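Local coordinates for protein beta-1,4-galactanase (Thielavia heterothallica, PDB 1HJS) that hydrolyses the beta-1,4-galactosidic linkages of type I arabinogalactans, as a family 53 glycoside hydrolase of clan GH-A, at residues I136-L141 with G145-W150; W190-V195 with K235-E240. All coordinates share one frame; numbering follows the deposited sequence. Where two conformers were deposited one is given.

Contact 1: residues I136-L141 with G145-W150; sequences IRAGLL and GRTENW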
loop_
_atom_site.group_PDB
_atom_site.type_symbol
_atom_site.label_atom_id
_atom_site.label_comp_id
_atom_site.label_asym_id
_atom_site.label_seq_id
_atom_site.Cartn_x
_atom_site.Cartn_y
_atom_site.Cartn_z
ATOM N N ILE A 136 5.111 8.868 -1.359
ATOM C CA ILE A 136 5.751 9.995 -2.028
ATOM C C ILE A 136 5.858 11.246 -1.160
ATOM O O ILE A 136 5.734 12.372 -1.650
ATOM C CB ILE A 136 5.016 10.335 -3.346
ATOM C CG1 ILE A 136 3.534 10.618 -3.078
ATOM C CG2 ILE A 136 5.160 9.175 -4.324
ATOM C CD1 ILE A 136 2.770 11.079 -4.322
ATOM N N ARG A 137 6.115 11.036 0.130
ATOM C CA ARG A 137 6.246 12.122 1.100
ATOM C C ARG A 137 7.420 13.055 0.785
ATOM O O ARG A 137 7.424 14.224 1.184
ATOM C CB ARG A 137 6.429 11.533 2.494
ATOM C CG ARG A 137 6.431 12.549 3.612
ATOM C CD ARG A 137 7.244 11.997 4.771
ATOM N NE ARG A 137 8.660 12.272 4.605
ATOM C CZ ARG A 137 9.638 11.579 5.180
ATOM N NH1 ARG A 137 9.365 10.540 5.961
ATOM N NH2 ARG A 137 10.895 11.949 4.996
ATOM N N ALA A 138 8.427 12.532 0.096
ATOM C CA ALA A 138 9.578 13.343 -0.289
ATOM C C ALA A 138 9.550 13.499 -1.809
ATOM O O ALA A 138 10.567 13.776 -2.444
ATOM C CB ALA A 138 10.875 12.676 0.163
ATOM N N GLY A 139 8.365 13.312 -2.385
ATOM C CA GLY A 139 8.201 13.437 -3.820
ATOM C C GLY A 139 8.346 12.114 -4.548
ATOM O O GLY A 139 8.288 11.037 -3.938
ATOM N N LEU A 140 8.538 12.197 -5.859
ATOM C CA LEU A 140 8.695 11.011 -6.693
ATOM C C LEU A 140 9.567 11.362 -7.887
ATOM O O LEU A 140 9.872 12.535 -8.108
ATOM C CB LEU A 140 7.331 10.534 -7.200
ATOM C CG LEU A 140 6.655 11.427 -8.252
ATOM C CD1 LEU A 140 5.515 10.659 -8.913
ATOM C CD2 LEU A 140 6.143 12.708 -7.606
ATOM N N LEU A 141 9.966 10.347 -8.649
ATOM C CA LEU A 141 10.778 10.552 -9.845
ATOM C C LEU A 141 11.861 11.608 -9.613
ATOM O O LEU A 141 11.885 12.646 -10.271
ATOM C CB LEU A 141 9.862 10.973 -11.003
ATOM C CG LEU A 141 8.788 9.927 -11.339
ATOM C CD1 LEU A 141 7.686 10.536 -12.187
ATOM C CD2 LEU A 141 9.435 8.761 -12.056
ATOM N N GLY A 145 10.924 15.326 -9.350
ATOM C CA GLY A 145 9.779 15.439 -8.462
ATOM C C GLY A 145 10.151 15.391 -6.989
ATOM O O GLY A 145 9.334 15.022 -6.147
ATOM N N ARG A 146 11.389 15.766 -6.683
ATOM C CA ARG A 146 11.882 15.777 -5.303
ATOM C C ARG A 146 11.374 17.002 -4.549
ATOM O O ARG A 146 11.372 18.107 -5.090
ATOM C CB ARG A 146 13.415 15.800 -5.309
ATOM C CG ARG A 146 14.070 15.895 -3.923
ATOM C CD ARG A 146 13.912 14.593 -3.149
ATOM N NE ARG A 146 14.846 14.480 -2.023
ATOM C CZ ARG A 146 14.660 15.018 -0.821
ATOM N NH1 ARG A 146 13.565 15.721 -0.554
ATOM N NH2 ARG A 146 15.575 14.843 0.125
ATOM N N THR A 147 10.932 16.816 -3.306
ATOM C CA THR A 147 10.482 17.955 -2.513
ATOM C C THR A 147 11.749 18.785 -2.281
ATOM O O THR A 147 12.825 18.212 -2.103
ATOM C CB THR A 147 9.878 17.509 -1.157
ATOM O OG1 THR A 147 10.748 16.564 -0.524
ATOM C CG2 THR A 147 8.517 16.869 -1.362
ATOM N N GLU A 148 11.641 20.115 -2.237
ATOM C CA GLU A 148 10.378 20.842 -2.351
ATOM C C GLU A 148 10.002 21.391 -3.735
ATOM O O GLU A 148 9.548 22.531 -3.851
ATOM C CB GLU A 148 10.385 21.982 -1.329
ATOM C CG GLU A 148 10.682 21.506 0.091
ATOM C CD GLU A 148 11.391 22.555 0.930
ATOM O OE1 GLU A 148 10.801 23.624 1.177
ATOM O OE2 GLU A 148 12.545 22.309 1.343
ATOM N N ASN A 149 10.191 20.581 -4.773
ATOM C CA ASN A 149 9.819 20.959 -6.139
ATOM C C ASN A 149 8.299 20.746 -6.230
ATOM O O ASN A 149 7.833 19.906 -7.004
ATOM C CB ASN A 149 10.514 20.040 -7.159
ATOM C CG ASN A 149 11.800 20.630 -7.718
ATOM O OD1 ASN A 149 12.700 19.894 -8.151
ATOM N ND2 ASN A 149 11.886 21.952 -7.736
ATOM N N TRP A 150 7.535 21.499 -5.439
ATOM C CA TRP A 150 6.078 21.364 -5.406
ATOM C C TRP A 150 5.404 21.507 -6.768
ATOM O O TRP A 150 4.490 20.751 -7.094
ATOM C CB TRP A 150 5.473 22.382 -4.435
ATOM C CG TRP A 150 5.993 22.257 -3.032
ATOM C CD1 TRP A 150 6.645 23.216 -2.308
ATOM C CD2 TRP A 150 5.892 21.111 -2.179
ATOM N NE1 TRP A 150 6.956 22.738 -1.057
ATOM C CE2 TRP A 150 6.504 21.448 -0.951
ATOM C CE3 TRP A 150 5.338 19.829 -2.332
ATOM C CZ2 TRP A 150 6.580 20.552 0.121
ATOM C CZ3 TRP A 150 5.414 18.937 -1.265
ATOM C CH2 TRP A 150 6.031 19.306 -0.055
#

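Contact 2: residues W190-V195 with K235-E240; sequences WWYTNV and KTWNKE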
loop_
_atom_site.group_PDB
_atom_site.type_symbol
_atom_site.label_atom_id
_atom_site.label_comp_id
_atom_site.label_asym_id
_atom_site.label_seq_id
_atom_site.Cartn_x
_atom_site.Cartn_y
_atom_site.Cartn_z
ATOM N N TRP A 190 1.644 19.479 5.735
ATOM C CA TRP A 190 2.685 20.192 5.004
ATOM C C TRP A 190 2.707 19.764 3.531
ATOM O O TRP A 190 2.761 20.599 2.624
ATOM C CB TRP A 190 4.036 19.898 5.661
ATOM C CG TRP A 190 5.249 20.296 4.872
ATOM C CD1 TRP A 190 5.752 21.556 4.703
ATOM C CD2 TRP A 190 6.138 19.411 4.177
ATOM N NE1 TRP A 190 6.904 21.508 3.948
ATOM C CE2 TRP A 190 7.162 20.205 3.612
ATOM C CE3 TRP A 190 6.167 18.024 3.976
ATOM C CZ2 TRP A 190 8.207 19.657 2.860
ATOM C CZ3 TRP A 190 7.207 17.476 3.225
ATOM C CH2 TRP A 190 8.214 18.298 2.676
ATOM N N TRP A 191 2.650 18.456 3.302
ATOM C CA TRP A 191 2.698 17.915 1.951
ATOM C C TRP A 191 1.489 18.292 1.094
ATOM O O TRP A 191 1.640 18.911 0.039
ATOM C CB TRP A 191 2.825 16.387 2.003
ATOM C CG TRP A 191 3.303 15.781 0.711
ATOM C CD1 TRP A 191 4.597 15.515 0.359
ATOM C CD2 TRP A 191 2.493 15.369 -0.395
ATOM N NE1 TRP A 191 4.642 14.958 -0.894
ATOM C CE2 TRP A 191 3.364 14.858 -1.382
ATOM C CE3 TRP A 191 1.113 15.382 -0.650
ATOM C CZ2 TRP A 191 2.903 14.358 -2.608
ATOM C CZ3 TRP A 191 0.653 14.885 -1.871
ATOM C CH2 TRP A 191 1.548 14.381 -2.833
ATOM N N TYR A 192 0.295 17.915 1.542
ATOM C CA TYR A 192 -0.917 18.214 0.779
ATOM C C TYR A 192 -1.140 19.709 0.560
ATOM O O TYR A 192 -1.542 20.125 -0.526
ATOM C CB TYR A 192 -2.142 17.594 1.458
ATOM C CG TYR A 192 -2.248 16.096 1.238
ATOM C CD1 TYR A 192 -2.485 15.576 -0.038
ATOM C CD2 TYR A 192 -2.082 15.200 2.294
ATOM C CE1 TYR A 192 -2.552 14.196 -0.256
ATOM C CE2 TYR A 192 -2.144 13.820 2.088
ATOM C CZ TYR A 192 -2.378 13.326 0.814
ATOM O OH TYR A 192 -2.430 11.962 0.610
ATOM N N THR A 193 -0.869 20.516 1.578
ATOM C CA THR A 193 -1.056 21.957 1.446
ATOM C C THR A 193 -0.181 22.533 0.332
ATOM O O THR A 193 -0.660 23.274 -0.531
ATOM C CB THR A 193 -0.735 22.685 2.763
ATOM O OG1 THR A 193 -1.655 22.262 3.779
ATOM C CG2 THR A 193 -0.851 24.198 2.580
ATOM N N ASN A 194 1.100 22.180 0.338
ATOM C CA ASN A 194 2.023 22.689 -0.669
ATOM C C ASN A 194 1.794 22.135 -2.069
ATOM O O ASN A 194 2.015 22.824 -3.062
ATOM C CB ASN A 194 3.461 22.436 -0.226
ATOM C CG ASN A 194 3.910 23.410 0.843
ATOM O OD1 ASN A 194 3.929 24.619 0.617
ATOM N ND2 ASN A 194 4.268 22.893 2.015
ATOM N N VAL A 195 1.353 20.888 -2.155
ATOM C CA VAL A 195 1.087 20.292 -3.452
ATOM C C VAL A 195 -0.183 20.883 -4.070
ATOM O O VAL A 195 -0.192 21.255 -5.245
ATOM C CB VAL A 195 0.930 18.761 -3.334
ATOM C CG1 VAL A 195 0.394 18.182 -4.636
ATOM C CG2 VAL A 195 2.280 18.133 -3.009
ATOM N N LYS A 235 -11.281 16.050 7.845
ATOM C CA LYS A 235 -12.044 17.280 7.863
ATOM C C LYS A 235 -11.445 18.381 6.993
ATOM O O LYS A 235 -12.146 19.309 6.604
ATOM C CB LYS A 235 -12.223 17.767 9.293
ATOM C CG LYS A 235 -11.117 18.635 9.770
ATOM C CD LYS A 235 -11.682 19.824 10.505
ATOM C CE LYS A 235 -11.685 19.590 11.995
ATOM N NZ LYS A 235 -11.969 20.835 12.753
ATOM N N THR A 236 -10.157 18.280 6.674
ATOM C CA THR A 236 -9.527 19.298 5.837
ATOM C C THR A 236 -9.818 19.092 4.351
ATOM O O THR A 236 -10.177 20.043 3.656
ATOM C CB THR A 236 -7.984 19.333 6.004
ATOM O OG1 THR A 236 -7.643 19.568 7.373
ATOM C CG2 THR A 236 -7.387 20.453 5.155
ATOM N N TRP A 237 -9.675 17.855 3.872
ATOM C CA TRP A 237 -9.877 17.547 2.460
ATOM C C TRP A 237 -11.046 16.618 2.110
ATOM O O TRP A 237 -11.366 16.437 0.938
ATOM C CB TRP A 237 -8.570 17.005 1.881
ATOM C CG TRP A 237 -7.457 18.004 1.971
ATOM C CD1 TRP A 237 -7.328 19.152 1.242
ATOM C CD2 TRP A 237 -6.352 17.979 2.881
ATOM N NE1 TRP A 237 -6.213 19.847 1.645
ATOM C CE2 TRP A 237 -5.596 19.149 2.650
ATOM C CE3 TRP A 237 -5.928 17.083 3.870
ATOM C CZ2 TRP A 237 -4.438 19.448 3.375
ATOM C CZ3 TRP A 237 -4.776 17.381 4.591
ATOM C CH2 TRP A 237 -4.046 18.555 4.338
ATOM N N ASN A 238 -11.669 16.024 3.124
ATOM C CA ASN A 238 -12.832 15.154 2.938
ATOM C C ASN A 238 -12.665 14.043 1.892
ATOM O O ASN A 238 -13.597 13.748 1.143
ATOM C CB ASN A 238 -14.047 16.014 2.575
ATOM C CG ASN A 238 -15.352 15.230 2.584
ATOM O OD1 ASN A 238 -16.179 15.379 1.685
ATOM N ND2 ASN A 238 -15.548 14.405 3.604
ATOM N N LYS A 239 -11.495 13.410 1.849
ATOM C CA LYS A 239 -11.253 12.321 0.898
ATOM C C LYS A 239 -11.400 10.996 1.632
ATOM O O LYS A 239 -11.351 10.963 2.860
ATOM C CB LYS A 239 -9.831 12.411 0.326
ATOM C CG LYS A 239 -9.606 13.580 -0.619
ATOM C CD LYS A 239 -10.515 13.469 -1.833
ATOM C CE LYS A 239 -10.284 14.605 -2.810
ATOM N NZ LYS A 239 -11.193 14.479 -3.992
ATOM N N GLU A 240 -11.596 9.902 0.900
ATOM C CA GLU A 240 -11.696 8.609 1.565
ATOM C C GLU A 240 -10.302 8.338 2.109
ATOM O O GLU A 240 -9.308 8.699 1.484
ATOM C CB GLU A 240 -12.113 7.509 0.591
ATOM C CG GLU A 240 -13.541 7.652 0.087
ATOM C CD GLU A 240 -14.107 6.343 -0.435
ATOM O OE1 GLU A 240 -13.407 5.662 -1.208
ATOM O OE2 GLU A 240 -15.253 6.000 -0.071
#

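Contact 1: residues I136-L141 with G145-W150
Gly139 and Arg146 face each other as a non-hydrogen-bonded antiparallel pair, their CA atoms 4.6 Å apart. The backbone bonds lie on both sides of this pair: Thr147 N gives a nearly straight bond to Ala138 O (3.2 Å, 167°), Leu140 N a more bent one to Gly145 O, and Gly145 N closes the turn on Leu141 O at 3.0 Å. Gly139 CA lies 3.0 Å from Gly145 O, a CA-H...O contact at a point where a beta carbon would collide with that oxygen. Thr147 lies against the Ala138 peptide with both branches: its methyl CG2 packs 3.6 Å from Ala138 C, while OG1, set between the backbone N and the carbonyl carbon (chi1 48°), comes 3.4 Å from Ala138 CA. A glycine here, without CG2 and OG1, would probably leave a gap against Ala138 C and Gly139 N and set the backbone free to turn away from its bond to Ala138 O. Arg146 bends at chi2 (71°) and brings one face of its guanidinium over Ala138 CB; Trp142 adds a cation-pi contact and sends NE1 to Ala138 O. The whole is a short beta hairpin in the loop that follows barrel strand 129-132, just beyond the probable proton donor Glu135.

Contact 2: residues W190-V195 with K235-E240
Tyr192 and Trp237 bring two barrel helices together near the C-terminal end of helix 223-237, where the backbones stay well apart, 9.1 Å between their CA atoms, and side chains alone bridge the gap. The principle at work is that one large flat residue can span such a distance. Trp237 does so by laying its six-membered ring chiefly against the beta carbon of Tyr192, with the phenol ring meeting it obliquely: Tyr192 CB sits over the face, 3.8 Å from the centroid and 24° off the normal, a CH-pi contact whose closest atom on the indole is CZ2, at 3.5 Å. The phenol ring itself leans past the indole, the two planes inclined at 48°, so that Tyr192 CD2 comes only to 4.2 Å from Trp237 CZ3. Trp237 CG stands anti to the carbonyl carbon (chi1 -61°), which carries the indole across to helix 185-196.

The opposite face of the indole is covered from its own helix by the methyl CG2 of Thr236, 3.3 Å above the plane and over the centre. This clamps the ring between an aliphatic carbon on each side and should limit its freedom to turn. At the rim, Thr193 OG1 lies in the plane of the indole, 4.0 Å from CZ2; its hydrogen bond goes to Asn189 O, one turn back in its own helix. The phenol is likewise backed by a neighbour, with Trp191 CE3 over one face.

Beyond the pair, Trp185, Asn189 and Leu196 of helix 185-196 also touch Trp237. Tyr192 rests on Ile177 and Leu179 of strand 174-179, and both aromatic residues reach Met209 of strand 208-212, so the contact joins two outer helices of the TIM barrel over the strands they cover.

Two kinds of contact lie close together in this TIM barrel, one within a loop, one between outer helices. Contact 1 is mostly buried and local, a hairpin held by main-chain bonds with only three residues between its segments; contact 2 is partly buried, joins helices far apart in sequence, and has no hydrogen bond across it. Helix 185-196 connects them. Trp191 NE1 approaches Ile136 O to 2.9 Å, and Trp150, at the start of helix 150-165, packs edge-to-face with both Trp190 and Trp191. One side of the helix thus meets the segments of contact 1, while Tyr192 and Thr193 serve contact 2. Polar backbone pairing shapes the loop near the active site, and aromatic packing joins the barrel's outer layer.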